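Local coordinates for serpin-ZX (Arabidopsis thaliana, PDB 3LE2), which inhibits target proteases, among them metacaspase-9 and RD21A, through cleavage of its exposed reactive centre loop and covalent trapping of the enzyme, at residues S215-F220 with D264-R269. Numbering follows the deposited sequence.
Sequences SAYDGF and DNHIPR. With SO4 (sulfate ion), chain B.
Tyr217 and His266 each carry CG anti to the carbonyl carbon and beside the backbone N (chi1 -58° and -65°). The CD2 edge of the imidazole comes over one face of the phenol ring. The result is a tilted T-shaped (edge-to-face) pair, the planes standing at 64° to each other. CD2 of His266 sits 3.3 Å above the plane of the Tyr217 ring, over its centre. Being almost equally far from all six ring carbons, CD2 points its C-H into the pi cloud. Phe220 completes the cluster, its ring set obliquely to that of His266. CD2 and NE2 of the imidazole lie at the phenyl edge, CD2 3.7 Å from CZ of Phe220, while CB of Tyr217 rests against one phenyl face. Farther along, OH of Tyr217 lies against the backbone of His266, 3.5 Å from its CA, and the hydroxyl OG of Ser215 packs at the same distance on CB of Pro268.

Tyr217 and Phe220 flank the two-residue turn Asp218-Gly219 of a beta hairpin made by strands 212-217 and 220-226, closed by the bond from Tyr217 N to Phe220 O. At its tip Asp218 N donates to O2 of a sulfate ion (2.9 Å), probably from the crystallisation liquor. Within the loop, ND1 of His266 is hydrogen-bonded to Phe262 O and its ring stacks on that of Phe262, which probably holds the imidazole's rotation. The hairpin belongs to the serpin B sheet, where strand 220-226 pairs on with 236-243; the loop from helix 249-258 to strand 271-274 packs against it, away from the reactive bond. The chemistry is dispersion and C-H to pi attraction, whose strength would probably grow if the imidazole became protonated and its C-H more polarised.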
ATOM      1  N   SER A 215       5.165   3.895 -21.207  1.00 32.32           N
ATOM      2  CA  SER A 215       4.392   4.868 -21.979  1.00 32.36           C
ATOM      3  C   SER A 215       4.769   6.283 -21.532  1.00 37.76           C
ATOM      4  O   SER A 215       5.006   6.530 -20.348  1.00 31.63           O
ATOM      5  CB  SER A 215       2.878   4.674 -21.799  1.00 29.79           C
ATOM      6  OG  SER A 215       2.428   3.419 -22.271  1.00 38.96           O
ATOM      7  N   ALA A 216       4.801   7.208 -22.484  1.00 31.89           N
ATOM      8  CA  ALA A 216       5.008   8.611 -22.184  1.00 26.73           C
ATOM      9  C   ALA A 216       3.701   9.380 -22.294  1.00 33.59           C
ATOM     10  O   ALA A 216       2.859   9.100 -23.145  1.00 34.37           O
ATOM     11  CB  ALA A 216       6.062   9.207 -23.113  1.00 32.49           C
ATOM     12  N   TYR A 217       3.548  10.353 -21.412  1.00 27.14           N
ATOM     13  CA  TYR A 217       2.383  11.197 -21.375  1.00 29.58           C
ATOM     14  C   TYR A 217       2.842  12.662 -21.280  1.00 35.87           C
ATOM     15  O   TYR A 217       4.035  12.956 -21.314  1.00 33.37           O
ATOM     16  CB  TYR A 217       1.514  10.813 -20.175  1.00 30.00           C
ATOM     17  CG  TYR A 217       1.077   9.365 -20.193  1.00 30.36           C
ATOM     18  CD1 TYR A 217      -0.036   8.964 -20.928  1.00 34.63           C
ATOM     19  CD2 TYR A 217       1.770   8.402 -19.483  1.00 26.12           C
ATOM     20  CE1 TYR A 217      -0.441   7.645 -20.951  1.00 27.15           C
ATOM     21  CE2 TYR A 217       1.376   7.075 -19.505  1.00 29.31           C
ATOM     22  CZ  TYR A 217       0.266   6.700 -20.240  1.00 36.69           C
ATOM     23  OH  TYR A 217      -0.144   5.379 -20.266  1.00 31.41           O
ATOM     24  N   ASP A 218       1.893  13.580 -21.174  1.00 29.73           N
ATOM     25  CA  ASP A 218       2.224  14.985 -21.098  1.00 34.21           C
ATOM     26  C   ASP A 218       2.804  15.304 -19.708  1.00 30.95           C
ATOM     27  O   ASP A 218       2.067  15.439 -18.732  1.00 33.20           O
ATOM     28  CB  ASP A 218       0.968  15.817 -21.395  1.00 37.18           C
ATOM     29  CG  ASP A 218       1.245  17.313 -21.450  1.00 41.18           C
ATOM     30  OD1 ASP A 218       2.432  17.699 -21.358  1.00 32.96           O
ATOM     31  OD2 ASP A 218       0.273  18.093 -21.590  1.00 35.42           O
ATOM     32  N   GLY A 219       4.126  15.387 -19.624  1.00 28.96           N
ATOM     33  CA  GLY A 219       4.792  15.773 -18.392  1.00 31.85           C
ATOM     34  C   GLY A 219       5.399  14.654 -17.560  1.00 31.81           C
ATOM     35  O   GLY A 219       6.048  14.921 -16.541  1.00 30.11           O
ATOM     36  N   PHE A 220       5.181  13.407 -17.970  1.00 29.31           N
ATOM     37  CA  PHE A 220       5.667  12.267 -17.198  1.00 26.01           C
ATOM     38  C   PHE A 220       5.698  10.993 -18.004  1.00 25.71           C
ATOM     39  O   PHE A 220       5.205  10.940 -19.122  1.00 33.03           O
ATOM     40  CB  PHE A 220       4.811  12.045 -15.952  1.00 20.76           C
ATOM     41  CG  PHE A 220       3.365  11.748 -16.248  1.00 29.60           C
ATOM     42  CD1 PHE A 220       2.470  12.778 -16.532  1.00 28.05           C
ATOM     43  CD2 PHE A 220       2.891  10.440 -16.233  1.00 29.80           C
ATOM     44  CE1 PHE A 220       1.127  12.502 -16.798  1.00 27.04           C
ATOM     45  CE2 PHE A 220       1.543  10.161 -16.508  1.00 26.56           C
ATOM     46  CZ  PHE A 220       0.669  11.193 -16.777  1.00 24.54           C
ATOM     47  N   ASP A 264      -6.297   3.653 -13.701  1.00 23.15           N
ATOM     48  CA  ASP A 264      -6.834   2.751 -14.709  1.00 26.71           C
ATOM     49  C   ASP A 264      -6.342   3.136 -16.103  1.00 31.20           C
ATOM     50  O   ASP A 264      -6.328   2.312 -17.024  1.00 27.69           O
ATOM     51  CB  ASP A 264      -8.377   2.791 -14.715  1.00 31.30           C
ATOM     52  CG  ASP A 264      -8.979   2.833 -13.308  1.00 34.91           C
ATOM     53  OD1 ASP A 264      -9.798   1.948 -12.973  1.00 36.91           O
ATOM     54  OD2 ASP A 264      -8.645   3.758 -12.540  1.00 38.20           O
ATOM     55  N   ASN A 265      -5.957   4.396 -16.267  1.00 28.59           N
ATOM     56  CA  ASN A 265      -5.699   4.920 -17.609  1.00 28.70           C
ATOM     57  C   ASN A 265      -4.226   5.105 -17.960  1.00 32.35           C
ATOM     58  O   ASN A 265      -3.903   5.573 -19.053  1.00 30.29           O
ATOM     59  CB  ASN A 265      -6.460   6.229 -17.818  1.00 23.96           C
ATOM     60  CG  ASN A 265      -7.936   6.004 -18.161  1.00 24.53           C
ATOM     61  OD1 ASN A 265      -8.297   5.953 -19.334  1.00 29.34           O
ATOM     62  ND2 ASN A 265      -8.790   5.890 -17.140  1.00 21.30           N
ATOM     63  N   HIS A 266      -3.341   4.732 -17.037  1.00 30.34           N
ATOM     64  CA  HIS A 266      -1.895   4.900 -17.222  1.00 32.09           C
ATOM     65  C   HIS A 266      -1.137   3.608 -16.928  1.00 29.65           C
ATOM     66  O   HIS A 266      -0.231   3.576 -16.090  1.00 29.59           O
ATOM     67  CB  HIS A 266      -1.386   6.084 -16.388  1.00 23.67           C
ATOM     68  CG  HIS A 266      -1.957   7.390 -16.839  1.00 26.57           C
ATOM     69  ND1 HIS A 266      -3.200   7.834 -16.441  1.00 23.52           N
ATOM     70  CD2 HIS A 266      -1.493   8.311 -17.719  1.00 27.01           C
ATOM     71  CE1 HIS A 266      -3.463   8.989 -17.031  1.00 26.66           C
ATOM     72  NE2 HIS A 266      -2.444   9.300 -17.810  1.00 23.60           N
ATOM     73  N   ILE A 267      -1.558   2.548 -17.621  1.00 26.93           N
ATOM     74  CA  ILE A 267      -0.974   1.217 -17.533  1.00 29.08           C
ATOM     75  C   ILE A 267      -0.346   0.882 -18.890  1.00 32.85           C
ATOM     76  O   ILE A 267      -1.055   0.647 -19.878  1.00 32.61           O
ATOM     77  CB  ILE A 267      -2.059   0.167 -17.184  1.00 33.69           C
ATOM     78  CG1 ILE A 267      -2.587   0.391 -15.776  1.00 29.69           C
ATOM     79  CG2 ILE A 267      -1.523  -1.267 -17.270  1.00 31.68           C
ATOM     80  CD1 ILE A 267      -3.757  -0.510 -15.440  1.00 34.40           C
ATOM     81  N   PRO A 268       0.994   0.891 -18.954  1.00 32.52           N
ATOM     82  CA  PRO A 268       1.652   0.645 -20.242  1.00 28.88           C
ATOM     83  C   PRO A 268       1.490  -0.816 -20.587  1.00 31.48           C
ATOM     84  O   PRO A 268       1.890  -1.657 -19.789  1.00 37.95           O
ATOM     85  CB  PRO A 268       3.136   0.926 -19.955  1.00 31.38           C
ATOM     86  CG  PRO A 268       3.225   1.360 -18.518  1.00 27.97           C
ATOM     87  CD  PRO A 268       1.952   1.023 -17.838  1.00 26.88           C
ATOM     88  N   ARG A 269       0.937  -1.130 -21.748  1.00 31.33           N
ATOM     89  CA  ARG A 269       0.652  -2.524 -22.065  1.00 31.08           C
ATOM     90  C   ARG A 269       1.543  -3.103 -23.156  1.00 31.76           C
ATOM     91  O   ARG A 269       1.490  -4.302 -23.423  1.00 35.13           O
ATOM     92  CB  ARG A 269      -0.828  -2.709 -22.407  1.00 32.02           C
ATOM     93  CG  ARG A 269      -1.706  -2.610 -21.184  1.00 38.77           C
ATOM     94  CD  ARG A 269      -3.163  -2.942 -21.490  1.00 41.49           C
ATOM     95  NE  ARG A 269      -3.944  -2.979 -20.255  1.00 41.04           N
ATOM     96  CZ  ARG A 269      -4.510  -1.914 -19.701  1.00 37.23           C
ATOM     97  NH1 ARG A 269      -4.401  -0.718 -20.274  1.00 35.42           N
ATOM     98  NH2 ARG A 269      -5.195  -2.043 -18.576  1.00 30.61           N
TER
HETATM   99  S   SO4 B 392      -1.520  13.012 -22.198  1.00 41.16           S
HETATM  100  O1  SO4 B 392      -2.810  12.350 -21.998  1.00 38.26           O
HETATM  101  O2  SO4 B 392      -0.932  13.306 -20.880  1.00 35.22           O
HETATM  102  O3  SO4 B 392      -0.586  12.166 -22.952  1.00 38.00           O
HETATM  103  O4  SO4 B 392      -1.781  14.231 -22.973  1.00 36.82           O